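PDB 4EH1: flavohemoprotein from Vibrio cholerae O1 biovar El Tor, which probably detoxifies nitric oxide by converting it to nitrate with O2 and NAD(P)H, electrons being supplied through the FAD- and NAD(P)H-binding reductase domain present here. Local coordinates for residues 14-20 against 154-158; 31-35 against 102-106; 38-42 against 54-59; 71-75 against 86-90. All blocks are in the same frame, centred on the assembly; numbering follows the deposited sequence.

Contact 1: residues 14-20 against 154-158; sequences ESAYVTS and KEHTF
Ser15 and Ala16, at the tip of the beta hairpin formed by strands 4-13 and 18-25, meet Lys154 and Thr157 in the loop that leads from strand 144-150 of the parallel sheet to helix 159-169. The hairpin belongs to the FAD-binding beta barrel and the loop to the NAD-binding domain, so this is an interdomain contact in the two-domain architecture of the ferredoxin reductase family. Two hydrogen bonds cross it. Ala16 N gives a nearly straight bond of 2.8 Å to Lys154 O (167° at the hydrogen), and the hydroxyls Ser15 OG and Thr157 OG1 lie 2.9 Å apart. A classic beta bulge, in which Glu14 N and Ser15 N both donate to Val18 O, shapes the hairpin end. Apolar packing is lighter: Thr157 CG2 reaches Val18 CG1 and Glu14 CB, both at 4.1 Å. Flat groups account for the two ends. The carboxylate of Glu155, also bonded to Asn151, sits at the edge of the Tyr17 ring with its plane turned 84° from it. At the other end Glu14 bends at chi2 (-67°), bringing CD within 3.5 Å of Phe158 CE1, while its OE2 accepts Ser20 OG at 2.8 Å through the anti lone pair.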
# COMPACT_ATOMS: atom_id res chain seq x y z
N GLU A 14 1.61 -0.55 5.56
CA GLU A 14 2.20 0.02 6.75
C GLU A 14 3.41 -0.78 7.24
O GLU A 14 4.33 -0.20 7.79
CB GLU A 14 1.17 0.11 7.89
CG GLU A 14 -0.04 0.92 7.55
CD GLU A 14 0.29 2.42 7.37
OE1 GLU A 14 1.48 2.81 7.51
OE2 GLU A 14 -0.65 3.22 7.10
N SER A 15 3.39 -2.10 7.09
CA SER A 15 4.52 -2.94 7.52
C SER A 15 4.31 -4.28 6.86
O SER A 15 3.39 -4.39 6.05
CB SER A 15 4.60 -3.08 9.05
OG SER A 15 3.38 -3.50 9.63
N ALA A 16 5.17 -5.26 7.13
CA ALA A 16 5.11 -6.56 6.44
C ALA A 16 3.70 -7.16 6.40
O ALA A 16 3.28 -7.68 5.40
CB ALA A 16 6.07 -7.57 7.07
N TYR A 17 2.95 -7.07 7.48
CA TYR A 17 1.65 -7.75 7.47
C TYR A 17 0.45 -6.79 7.63
O TYR A 17 -0.71 -7.22 7.60
CB TYR A 17 1.64 -8.79 8.56
CG TYR A 17 2.79 -9.77 8.42
CD1 TYR A 17 2.88 -10.62 7.32
CD2 TYR A 17 3.78 -9.84 9.39
CE1 TYR A 17 3.93 -11.51 7.18
CE2 TYR A 17 4.83 -10.75 9.27
CZ TYR A 17 4.89 -11.58 8.17
OH TYR A 17 5.93 -12.45 8.05
N VAL A 18 0.73 -5.51 7.79
CA VAL A 18 -0.33 -4.55 8.03
C VAL A 18 -0.47 -3.58 6.85
O VAL A 18 0.51 -2.96 6.38
CB VAL A 18 -0.08 -3.74 9.30
CG1 VAL A 18 -1.15 -2.63 9.45
CG2 VAL A 18 -0.02 -4.64 10.55
N THR A 19 -1.69 -3.47 6.38
CA THR A 19 -2.04 -2.58 5.28
C THR A 19 -3.20 -1.68 5.69
O THR A 19 -4.18 -2.15 6.29
CB THR A 19 -2.36 -3.42 4.02
OG1 THR A 19 -1.12 -3.92 3.48
CG2 THR A 19 -3.11 -2.56 2.92
N SER A 20 -3.09 -0.37 5.42
CA SER A 20 -4.16 0.57 5.75
C SER A 20 -5.15 0.73 4.58
O SER A 20 -4.76 0.61 3.42
CB SER A 20 -3.61 1.96 6.10
OG SER A 20 -3.16 2.06 7.42
N LYS A 154 10.86 -4.96 10.08
CA LYS A 154 9.84 -5.12 9.04
C LYS A 154 8.40 -5.14 9.56
O LYS A 154 7.45 -4.94 8.80
CB LYS A 154 10.09 -6.35 8.17
CG LYS A 154 9.75 -7.69 8.81
CD LYS A 154 9.82 -8.78 7.73
CE LYS A 154 9.38 -10.15 8.28
NZ LYS A 154 10.32 -10.68 9.32
N GLU A 155 8.22 -5.39 10.85
CA GLU A 155 6.86 -5.38 11.38
C GLU A 155 6.58 -4.08 12.16
O GLU A 155 5.63 -4.00 12.94
CB GLU A 155 6.61 -6.62 12.27
CG GLU A 155 6.70 -7.94 11.55
CD GLU A 155 6.15 -9.12 12.38
OE1 GLU A 155 5.08 -9.00 13.04
OE2 GLU A 155 6.80 -10.20 12.39
N HIS A 156 7.42 -3.08 11.99
CA HIS A 156 7.32 -1.89 12.82
C HIS A 156 6.23 -0.95 12.24
O HIS A 156 6.54 -0.02 11.49
CB HIS A 156 8.68 -1.20 12.87
CG HIS A 156 8.75 -0.01 13.78
ND1 HIS A 156 9.94 0.60 14.12
CD2 HIS A 156 7.78 0.70 14.40
CE1 HIS A 156 9.70 1.62 14.93
NE2 HIS A 156 8.39 1.70 15.11
N THR A 157 4.98 -1.19 12.59
CA THR A 157 3.85 -0.48 11.99
C THR A 157 3.84 1.02 12.27
O THR A 157 4.02 1.43 13.40
CB THR A 157 2.56 -1.10 12.52
OG1 THR A 157 2.57 -2.50 12.22
CG2 THR A 157 1.31 -0.42 11.91
N PHE A 158 3.62 1.83 11.23
CA PHE A 158 3.59 3.29 11.34
C PHE A 158 4.92 3.91 11.72
O PHE A 158 4.91 5.02 12.26
CB PHE A 158 2.56 3.73 12.40
CG PHE A 158 1.17 3.28 12.11
CD1 PHE A 158 0.59 3.54 10.89
CD2 PHE A 158 0.44 2.58 13.07
CE1 PHE A 158 -0.73 3.12 10.64
CE2 PHE A 158 -0.87 2.15 12.82
CZ PHE A 158 -1.44 2.42 11.60

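Contact 2: residues 31-35 against 102-106; sequences VLDYQ and YAPAG. With SO4 (sulfate ion), chain E.
Tyr34 OH bonds to His61 O, and at the base of the same side chain CB packs 3.6 Å from Pro104 CB across the contact. Pro104 lies on strand 98-105 of the antiparallel beta barrel that forms the FAD-binding half of this reductase; residues 31-35 belong to the connection between strands 18-25 and 39-44, which passes beside the end of that strand. No hydrogen bond joins the two segments, and the contact is a line of apolar touches at the surface. Leu32 leans over from the loop with CD1 3.6 Å from Ala103 CB, and its CB stands 4.1 Å from Pro104 CD. The proline ring spans Leu32 and Tyr34, CD toward Leu32 CB and CB toward Tyr34 CB, with CG 4.1 Å from Asp33 O.

Tyr34 turns its ring away from the strand: CG is placed between the backbone N and the carbonyl carbon (chi1 60°), and the phenol runs inward to His61. The loop is pinned further by Asp33, whose OD1 bonds to Ser63, and by Leu32 O, which accepts from Tyr68 OH. Residues 102-105 pair with strand 39-44, through backbone bonds between Tyr102 and Gly41 and between Ala105 and Tyr39. Ala103 N also makes two weak hydrogen bonds to a sulfate ion, 3.2 Å to O4 and 3.4 Å to O3; the ion, probably a guest from the crystallisation liquor, is held by Arg1 as well. Beside the Tyr34 ring, Leu32 O lies at the edge and in the ring plane.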
# COMPACT_ATOMS: atom_id res chain seq x y z
N VAL A 31 -19.34 11.44 7.38
CA VAL A 31 -19.38 10.15 8.03
C VAL A 31 -19.50 10.45 9.50
O VAL A 31 -19.20 11.56 9.92
CB VAL A 31 -18.13 9.32 7.70
CG1 VAL A 31 -17.98 9.27 6.21
CG2 VAL A 31 -16.87 9.92 8.31
N LEU A 32 -19.96 9.48 10.27
CA LEU A 32 -20.17 9.72 11.69
C LEU A 32 -18.86 10.06 12.44
O LEU A 32 -17.79 9.50 12.15
CB LEU A 32 -20.88 8.51 12.34
CG LEU A 32 -22.31 8.26 11.86
CD1 LEU A 32 -22.84 6.95 12.40
CD2 LEU A 32 -23.25 9.39 12.27
N ASP A 33 -18.96 10.99 13.38
CA ASP A 33 -17.87 11.33 14.30
C ASP A 33 -17.54 10.10 15.18
O ASP A 33 -18.33 9.16 15.29
CB ASP A 33 -18.31 12.53 15.16
CG ASP A 33 -17.18 13.14 16.03
OD1 ASP A 33 -15.97 12.98 15.73
OD2 ASP A 33 -17.55 13.83 17.02
N TYR A 34 -16.37 10.09 15.80
CA TYR A 34 -16.06 9.05 16.77
C TYR A 34 -15.00 9.55 17.73
O TYR A 34 -14.37 10.59 17.50
CB TYR A 34 -15.55 7.78 16.06
CG TYR A 34 -14.30 7.99 15.23
CD1 TYR A 34 -13.03 7.78 15.78
CD2 TYR A 34 -14.39 8.41 13.91
CE1 TYR A 34 -11.89 7.97 15.02
CE2 TYR A 34 -13.27 8.60 13.15
CZ TYR A 34 -12.02 8.37 13.70
OH TYR A 34 -10.90 8.60 12.95
N GLN A 35 -14.78 8.77 18.79
CA GLN A 35 -13.69 9.01 19.73
C GLN A 35 -12.46 8.14 19.37
O GLN A 35 -12.61 6.96 19.02
CB GLN A 35 -14.18 8.73 21.16
CG GLN A 35 -15.38 9.62 21.61
CD GLN A 35 -15.11 11.09 21.43
OE1 GLN A 35 -14.24 11.66 22.09
NE2 GLN A 35 -15.84 11.73 20.51
N TYR A 102 -19.84 -0.64 9.08
CA TYR A 102 -20.74 -0.37 10.19
C TYR A 102 -20.14 0.73 11.02
O TYR A 102 -18.93 0.84 11.09
CB TYR A 102 -20.94 -1.61 11.04
CG TYR A 102 -21.76 -2.63 10.34
CD1 TYR A 102 -21.17 -3.51 9.43
CD2 TYR A 102 -23.13 -2.72 10.55
CE1 TYR A 102 -21.93 -4.48 8.76
CE2 TYR A 102 -23.90 -3.68 9.89
CZ TYR A 102 -23.28 -4.56 8.99
OH TYR A 102 -24.03 -5.51 8.34
N ALA A 103 -21.01 1.50 11.66
CA ALA A 103 -20.69 2.77 12.29
C ALA A 103 -19.80 2.59 13.50
O ALA A 103 -19.80 1.54 14.11
CB ALA A 103 -22.01 3.42 12.73
N PRO A 104 -19.08 3.64 13.88
CA PRO A 104 -18.15 3.53 15.01
C PRO A 104 -18.80 3.14 16.34
O PRO A 104 -19.89 3.59 16.64
CB PRO A 104 -17.54 4.94 15.10
CG PRO A 104 -17.63 5.48 13.69
CD PRO A 104 -18.97 4.95 13.21
N ALA A 105 -18.09 2.33 17.12
CA ALA A 105 -18.56 1.85 18.42
C ALA A 105 -17.35 1.54 19.31
O ALA A 105 -16.20 1.63 18.87
CB ALA A 105 -19.45 0.59 18.26
N GLY A 106 -17.62 1.16 20.56
CA GLY A 106 -16.56 0.72 21.44
C GLY A 106 -16.42 1.61 22.66
O GLY A 106 -16.62 2.82 22.57
S SO4 E . -24.77 0.88 10.91
O1 SO4 E . -25.67 -0.25 10.67
O2 SO4 E . -25.45 2.12 10.62
O3 SO4 E . -24.30 0.89 12.30
O4 SO4 E . -23.62 0.84 10.02

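Contact 3: residues 38-42 against 54-59; sequences QYIGI and IRQYSL. With FAD (flavin-adenine dinucleotide), chain C.
Tyr39 and Gln56 stand side by side on neighbouring strands of a beta hairpin, 39-44 with 53-58, and together meet the dimethylbenzene end of FAD. Residues 55-58 read Arg-Gln-Tyr-Ser, the RxYS flavin-binding motif of the ferredoxin reductase family. In the first shell Arg55 NE donates to FAD O1P at 2.9 Å, Gln56 O receives the ribityl O2' at 2.7 Å, and Ser58 N donates to the flavin O4 at 3.1 Å. Tyr57 bonds to the ribityl O4' through OH, and its CD1 edge comes within 3.3 Å of flavin C2. Tyr39 brings CD1 to 3.6 Å from the methyl C7M, while CE2, across the ring, touches Gln56 CG. A water bridges Tyr39 OH and Gln56 NE2.

The second shell holds these groups in place. Ile42 CG1 packs 3.6 Å from Tyr57 CD2, at the edge remote from the flavin, and the two side chains cross at about a right angle. The Arg55 guanidinium has Glu53 as a salt-bridge partner and donates through NH1 to Ile54 O. Antiparallel backbone pairing fixes the strands: Ile40 and Tyr57 exchange two hydrogen bonds, as do Ile42 and Arg55. Where the hairpin opens, Leu59 N still reaches Gln38 O at 3.1 Å, in the carbonyl plane, and a water donates to both Gln38 O and Leu59 O.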
# COMPACT_ATOMS: atom_id res chain seq x y z
N GLN A 38 -12.01 4.07 19.15
CA GLN A 38 -13.18 3.28 18.72
C GLN A 38 -12.93 2.56 17.40
O GLN A 38 -11.93 2.83 16.72
CB GLN A 38 -14.45 4.13 18.64
CG GLN A 38 -14.86 4.67 19.98
CD GLN A 38 -16.19 5.35 19.92
OE1 GLN A 38 -16.39 6.30 19.17
NE2 GLN A 38 -17.13 4.86 20.72
N TYR A 39 -13.83 1.63 17.06
CA TYR A 39 -13.65 0.81 15.85
C TYR A 39 -14.91 0.82 15.00
O TYR A 39 -16.00 1.08 15.51
CB TYR A 39 -13.30 -0.66 16.21
CG TYR A 39 -14.31 -1.28 17.16
CD1 TYR A 39 -14.10 -1.24 18.52
CD2 TYR A 39 -15.50 -1.83 16.68
CE1 TYR A 39 -15.06 -1.76 19.41
CE2 TYR A 39 -16.45 -2.34 17.54
CZ TYR A 39 -16.23 -2.30 18.90
OH TYR A 39 -17.17 -2.83 19.75
N ILE A 40 -14.75 0.54 13.72
CA ILE A 40 -15.90 0.31 12.86
C ILE A 40 -15.97 -1.18 12.57
O ILE A 40 -15.13 -1.96 13.04
CB ILE A 40 -15.87 1.17 11.54
CG1 ILE A 40 -14.51 1.10 10.83
CG2 ILE A 40 -16.11 2.63 11.85
CD1 ILE A 40 -14.33 -0.12 9.95
N GLY A 41 -16.99 -1.55 11.81
CA GLY A 41 -17.16 -2.92 11.37
C GLY A 41 -17.00 -3.01 9.86
O GLY A 41 -17.48 -2.15 9.12
N ILE A 42 -16.32 -4.05 9.40
CA ILE A 42 -16.22 -4.30 7.97
C ILE A 42 -16.91 -5.63 7.65
O ILE A 42 -16.72 -6.62 8.36
CB ILE A 42 -14.75 -4.38 7.52
CG1 ILE A 42 -14.04 -3.02 7.71
CG2 ILE A 42 -14.66 -4.81 6.05
CD1 ILE A 42 -14.50 -1.92 6.74
N ILE A 54 -18.26 -10.53 9.24
CA ILE A 54 -18.12 -9.21 9.82
C ILE A 54 -17.01 -9.21 10.87
O ILE A 54 -16.95 -10.11 11.72
CB ILE A 54 -19.47 -8.76 10.46
CG1 ILE A 54 -20.57 -8.73 9.39
CG2 ILE A 54 -19.31 -7.38 11.08
CD1 ILE A 54 -22.02 -8.78 9.92
N ARG A 55 -16.15 -8.19 10.81
CA ARG A 55 -15.04 -8.01 11.73
C ARG A 55 -14.93 -6.55 12.18
O ARG A 55 -15.17 -5.60 11.39
CB ARG A 55 -13.71 -8.35 11.05
CG ARG A 55 -13.63 -9.81 10.51
CD ARG A 55 -13.77 -10.91 11.59
NE ARG A 55 -13.60 -12.25 11.01
CZ ARG A 55 -14.61 -13.08 10.76
NH1 ARG A 55 -15.85 -12.73 11.08
NH2 ARG A 55 -14.37 -14.27 10.21
N GLN A 56 -14.53 -6.37 13.43
CA GLN A 56 -14.17 -5.07 13.97
C GLN A 56 -12.80 -4.63 13.47
O GLN A 56 -11.84 -5.43 13.50
CB GLN A 56 -14.16 -5.12 15.51
CG GLN A 56 -15.44 -5.64 16.13
CD GLN A 56 -15.35 -7.11 16.49
OE1 GLN A 56 -14.94 -7.95 15.68
NE2 GLN A 56 -15.72 -7.44 17.71
N TYR A 57 -12.70 -3.39 12.99
CA TYR A 57 -11.38 -2.78 12.74
C TYR A 57 -11.32 -1.36 13.32
O TYR A 57 -12.25 -0.58 13.15
CB TYR A 57 -11.00 -2.78 11.26
CG TYR A 57 -10.80 -4.15 10.73
CD1 TYR A 57 -9.70 -4.92 11.14
CD2 TYR A 57 -11.75 -4.73 9.90
CE1 TYR A 57 -9.53 -6.24 10.71
CE2 TYR A 57 -11.60 -6.03 9.47
CZ TYR A 57 -10.49 -6.79 9.87
OH TYR A 57 -10.34 -8.08 9.43
N SER A 58 -10.22 -1.07 14.01
CA SER A 58 -10.05 0.17 14.73
C SER A 58 -9.78 1.29 13.77
O SER A 58 -9.04 1.13 12.80
CB SER A 58 -8.85 0.06 15.66
OG SER A 58 -9.03 -0.93 16.66
N LEU A 59 -10.35 2.47 14.03
CA LEU A 59 -9.95 3.65 13.27
C LEU A 59 -8.49 4.01 13.63
O LEU A 59 -8.11 3.97 14.79
CB LEU A 59 -10.93 4.78 13.55
CG LEU A 59 -12.29 4.30 13.03
CD1 LEU A 59 -13.40 4.81 13.88
CD2 LEU A 59 -12.49 4.66 11.58
PA FAD C . -10.52 -15.50 11.06
O1A FAD C . -11.61 -15.06 11.88
O2A FAD C . -10.73 -16.22 9.85
O5B FAD C . -9.64 -16.41 11.94
C5B FAD C . -9.51 -16.17 13.32
C4B FAD C . -8.48 -17.05 14.00
O4B FAD C . -8.94 -18.38 14.13
C3B FAD C . -7.24 -17.09 13.17
O3B FAD C . -6.13 -17.17 14.03
C2B FAD C . -7.36 -18.37 12.41
O2B FAD C . -6.06 -18.84 12.18
C1B FAD C . -8.16 -19.24 13.33
N9A FAD C . -9.04 -20.10 12.54
C8A FAD C . -9.81 -19.72 11.54
N7A FAD C . -10.47 -20.76 11.02
C5A FAD C . -10.10 -21.83 11.69
C6A FAD C . -10.41 -23.25 11.63
N6A FAD C . -11.28 -23.73 10.74
N1A FAD C . -9.79 -24.02 12.51
C2A FAD C . -8.95 -23.54 13.39
N3A FAD C . -8.61 -22.27 13.50
C4A FAD C . -9.14 -21.38 12.68
N1 FAD C . -7.67 -6.33 13.51
C2 FAD C . -6.90 -5.51 12.80
O2 FAD C . -6.22 -5.98 11.93
N3 FAD C . -6.85 -4.20 12.99
C4 FAD C . -7.56 -3.60 13.89
O4 FAD C . -7.47 -2.41 14.01
C4X FAD C . -8.43 -4.43 14.73
N5 FAD C . -9.17 -3.92 15.68
C5X FAD C . -9.94 -4.68 16.44
C6 FAD C . -10.69 -4.10 17.41
C7 FAD C . -11.48 -4.86 18.21
C7M FAD C . -12.30 -4.22 19.27
C8 FAD C . -11.55 -6.30 18.01
C8M FAD C . -12.44 -7.08 18.89
C9 FAD C . -10.81 -6.89 17.03
C9A FAD C . -9.99 -6.13 16.24
N10 FAD C . -9.23 -6.71 15.24
C10 FAD C . -8.43 -5.87 14.48
C1' FAD C . -9.29 -8.15 15.00
C2' FAD C . -10.14 -8.42 13.75
O2' FAD C . -11.49 -8.03 13.90
C3' FAD C . -10.23 -9.86 13.30
O3' FAD C . -10.60 -10.70 14.36
C4' FAD C . -9.01 -10.38 12.57
O4' FAD C . -8.76 -9.53 11.47
C5' FAD C . -9.14 -11.83 12.10
O5' FAD C . -10.18 -12.05 11.19
P FAD C . -10.07 -13.00 9.98
O1P FAD C . -11.38 -13.11 9.44
O2P FAD C . -9.03 -12.53 9.15
O3P FAD C . -9.61 -14.31 10.65
O HOH W 1 -9.82 4.66 16.92
O HOH W 2 -16.56 -5.61 19.83

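Contact 4: residues 71-75 against 86-90; sequences SVKRE and SHYLH. With FAD (flavin-adenine dinucleotide), chain C.
Strand 71-73 and helix 86-90 run at 121° to each other with axes 8.5 Å apart, and the chains come nearest where Arg74 leaves the strand beside Ser86 (CA atoms 5.1 Å apart). Three side chains of the helix bind backbone atoms of the other segment. His90 NE2 donates to Val72 O at 2.7 Å; the carbonyl oxygen lies in the imidazole plane, but the nitrogen approaches it from above the carbonyl plane. His87 NE2 donates to Glu75 O at 2.8 Å, more bent at the hydrogen (139°). Ser86 OG accepts Glu75 N at 3.0 Å and itself donates to FAD O2P at 2.8 Å, its chi1 of 59° tucking OG back over the main chain.

Arg74 threads between the two imidazoles. In the conformer described, one of two deposited, its CG lies over a face of His87 and its CB over the centre of His90, both as CH-pi contacts, and the guanidinium is nearly perpendicular to the His87 ring. Deeper in, Val72 packs CG2 against Leu89 CD1, and Tyr57 touches both residues.

The flavin is read by the strand backbone: Ser71 O accepts FAD N3, and Lys73 N donates to FAD O2 at 2.9 Å in a nearly straight bond. Glu75 OE2 takes the adenosine ribose hydroxyl O3B. With Ser86 N also bonded to O2P, near the amino end of helix 84-92, where Leu84 N and Val85 N contribute further bonds, this is the FAD site of ferredoxin reductase-like domains, in which the strand backbone holds the flavin ring and the amino end of the helix holds the diphosphate.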
# COMPACT_ATOMS: atom_id res chain seq x y z
N SER A 71 -6.53 -0.11 9.66
CA SER A 71 -5.25 -0.76 9.40
C SER A 71 -5.34 -2.22 9.82
O SER A 71 -5.56 -2.54 11.01
CB SER A 71 -4.12 -0.07 10.17
OG SER A 71 -4.15 1.34 9.95
N VAL A 72 -5.11 -3.09 8.85
CA VAL A 72 -5.55 -4.46 8.92
C VAL A 72 -4.36 -5.43 8.84
O VAL A 72 -3.59 -5.43 7.88
CB VAL A 72 -6.52 -4.74 7.75
CG1 VAL A 72 -6.82 -6.22 7.67
CG2 VAL A 72 -7.81 -3.84 7.87
N LYS A 73 -4.21 -6.24 9.87
CA LYS A 73 -3.14 -7.23 9.87
C LYS A 73 -3.59 -8.53 9.18
O LYS A 73 -4.60 -9.11 9.55
CB LYS A 73 -2.68 -7.54 11.28
CG LYS A 73 -1.46 -8.48 11.22
CD LYS A 73 -1.04 -9.06 12.55
CE LYS A 73 -0.17 -10.31 12.30
NZ LYS A 73 0.43 -10.90 13.51
N ARG A 74 -2.84 -8.94 8.17
CA ARG A 74 -2.96 -10.26 7.55
C ARG A 74 -2.80 -11.31 8.66
O ARG A 74 -1.69 -11.53 9.14
CB ARG A 74 -1.82 -10.41 6.53
CG ARG A 74 -2.10 -11.27 5.31
CD ARG A 74 -1.43 -10.70 4.04
NE ARG A 74 0.02 -10.90 3.97
CZ ARG A 74 0.92 -9.93 3.86
NH1 ARG A 74 0.56 -8.65 3.81
NH2 ARG A 74 2.21 -10.24 3.80
N GLU A 75 -3.89 -11.92 9.11
CA GLU A 75 -3.77 -12.85 10.25
C GLU A 75 -3.48 -14.29 9.83
O GLU A 75 -3.87 -14.72 8.76
CB GLU A 75 -4.97 -12.78 11.22
CG GLU A 75 -4.70 -13.54 12.54
CD GLU A 75 -5.70 -13.25 13.67
OE1 GLU A 75 -5.93 -12.05 13.97
OE2 GLU A 75 -6.24 -14.22 14.25
N SER A 86 -9.25 -10.82 6.85
CA SER A 86 -8.00 -10.06 6.70
C SER A 86 -7.33 -10.38 5.36
O SER A 86 -6.83 -9.48 4.68
CB SER A 86 -7.03 -10.23 7.89
OG SER A 86 -6.65 -11.58 8.12
N HIS A 87 -7.37 -11.65 4.95
CA HIS A 87 -6.72 -12.00 3.69
C HIS A 87 -7.56 -11.50 2.53
O HIS A 87 -7.04 -11.11 1.50
CB HIS A 87 -6.44 -13.52 3.59
CG HIS A 87 -5.26 -13.94 4.40
ND1 HIS A 87 -4.05 -14.31 3.83
CD2 HIS A 87 -5.06 -13.96 5.74
CE1 HIS A 87 -3.18 -14.58 4.78
NE2 HIS A 87 -3.76 -14.38 5.95
N TYR A 88 -8.87 -11.49 2.72
CA TYR A 88 -9.73 -11.04 1.66
C TYR A 88 -9.48 -9.57 1.32
O TYR A 88 -9.39 -9.22 0.17
CB TYR A 88 -11.18 -11.23 2.03
CG TYR A 88 -12.09 -10.82 0.91
CD1 TYR A 88 -12.23 -11.62 -0.22
CD2 TYR A 88 -12.80 -9.63 0.97
CE1 TYR A 88 -13.06 -11.26 -1.25
CE2 TYR A 88 -13.66 -9.25 -0.07
CZ TYR A 88 -13.78 -10.08 -1.17
OH TYR A 88 -14.62 -9.73 -2.20
N LEU A 89 -9.39 -8.75 2.36
CA LEU A 89 -9.11 -7.33 2.26
C LEU A 89 -7.76 -7.06 1.60
O LEU A 89 -7.70 -6.29 0.63
CB LEU A 89 -9.14 -6.68 3.64
CG LEU A 89 -10.53 -6.60 4.25
CD1 LEU A 89 -10.46 -6.01 5.64
CD2 LEU A 89 -11.49 -5.80 3.34
N HIS A 90 -6.70 -7.66 2.15
CA HIS A 90 -5.36 -7.57 1.58
C HIS A 90 -5.32 -8.03 0.11
O HIS A 90 -4.83 -7.31 -0.75
CB HIS A 90 -4.34 -8.41 2.40
CG HIS A 90 -3.81 -7.72 3.61
ND1 HIS A 90 -2.49 -7.34 3.74
CD2 HIS A 90 -4.42 -7.31 4.76
CE1 HIS A 90 -2.30 -6.74 4.90
NE2 HIS A 90 -3.46 -6.71 5.54
PA FAD C . -10.52 -15.50 11.06
O1A FAD C . -11.61 -15.06 11.88
O2A FAD C . -10.73 -16.22 9.85
O5B FAD C . -9.64 -16.41 11.94
C5B FAD C . -9.51 -16.17 13.32
C4B FAD C . -8.48 -17.05 14.00
O4B FAD C . -8.94 -18.38 14.13
C3B FAD C . -7.24 -17.09 13.17
O3B FAD C . -6.13 -17.17 14.03
C2B FAD C . -7.36 -18.37 12.41
O2B FAD C . -6.06 -18.84 12.18
C1B FAD C . -8.16 -19.24 13.33
N9A FAD C . -9.04 -20.10 12.54
C8A FAD C . -9.81 -19.72 11.54
N7A FAD C . -10.47 -20.76 11.02
C5A FAD C . -10.10 -21.83 11.69
C6A FAD C . -10.41 -23.25 11.63
N6A FAD C . -11.28 -23.73 10.74
N1A FAD C . -9.79 -24.02 12.51
C2A FAD C . -8.95 -23.54 13.39
N3A FAD C . -8.61 -22.27 13.50
C4A FAD C . -9.14 -21.38 12.68
N1 FAD C . -7.67 -6.33 13.51
C2 FAD C . -6.90 -5.51 12.80
O2 FAD C . -6.22 -5.98 11.93
N3 FAD C . -6.85 -4.20 12.99
C4 FAD C . -7.56 -3.60 13.89
O4 FAD C . -7.47 -2.41 14.01
C4X FAD C . -8.43 -4.43 14.73
N5 FAD C . -9.17 -3.92 15.68
C5X FAD C . -9.94 -4.68 16.44
C6 FAD C . -10.69 -4.10 17.41
C7 FAD C . -11.48 -4.86 18.21
C7M FAD C . -12.30 -4.22 19.27
C8 FAD C . -11.55 -6.30 18.01
C8M FAD C . -12.44 -7.08 18.89
C9 FAD C . -10.81 -6.89 17.03
C9A FAD C . -9.99 -6.13 16.24
N10 FAD C . -9.23 -6.71 15.24
C10 FAD C . -8.43 -5.87 14.48
C1' FAD C . -9.29 -8.15 15.00
C2' FAD C . -10.14 -8.42 13.75
O2' FAD C . -11.49 -8.03 13.90
C3' FAD C . -10.23 -9.86 13.30
O3' FAD C . -10.60 -10.70 14.36
C4' FAD C . -9.01 -10.38 12.57
O4' FAD C . -8.76 -9.53 11.47
C5' FAD C . -9.14 -11.83 12.10
O5' FAD C . -10.18 -12.05 11.19
P FAD C . -10.07 -13.00 9.98
O1P FAD C . -11.38 -13.11 9.44
O2P FAD C . -9.03 -12.53 9.15
O3P FAD C . -9.61 -14.31 10.65

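Contacts 2, 3 and 4 lie within the FAD-binding barrel, whereas contact 1 joins that barrel to the NAD-binding domain. Along the chain, contact 1 closes a loop that encloses contact 2, inside which contacts 3 and 4 follow in series. All four reach the same antiparallel sheet. Contacts 2 and 3 are neighbours, with centres about 9 Å apart, through adjoining strands 98-105 and 39-44; contacts 1 and 4, with centres about 11 Å apart, meet through strands 18-25 and 68-73. Contacts 3 and 4, with centres about 12 Å apart, grip FAD together. The centres of contacts 1 and 2 are about 24 Å apart, on opposite sides of the chain's centre.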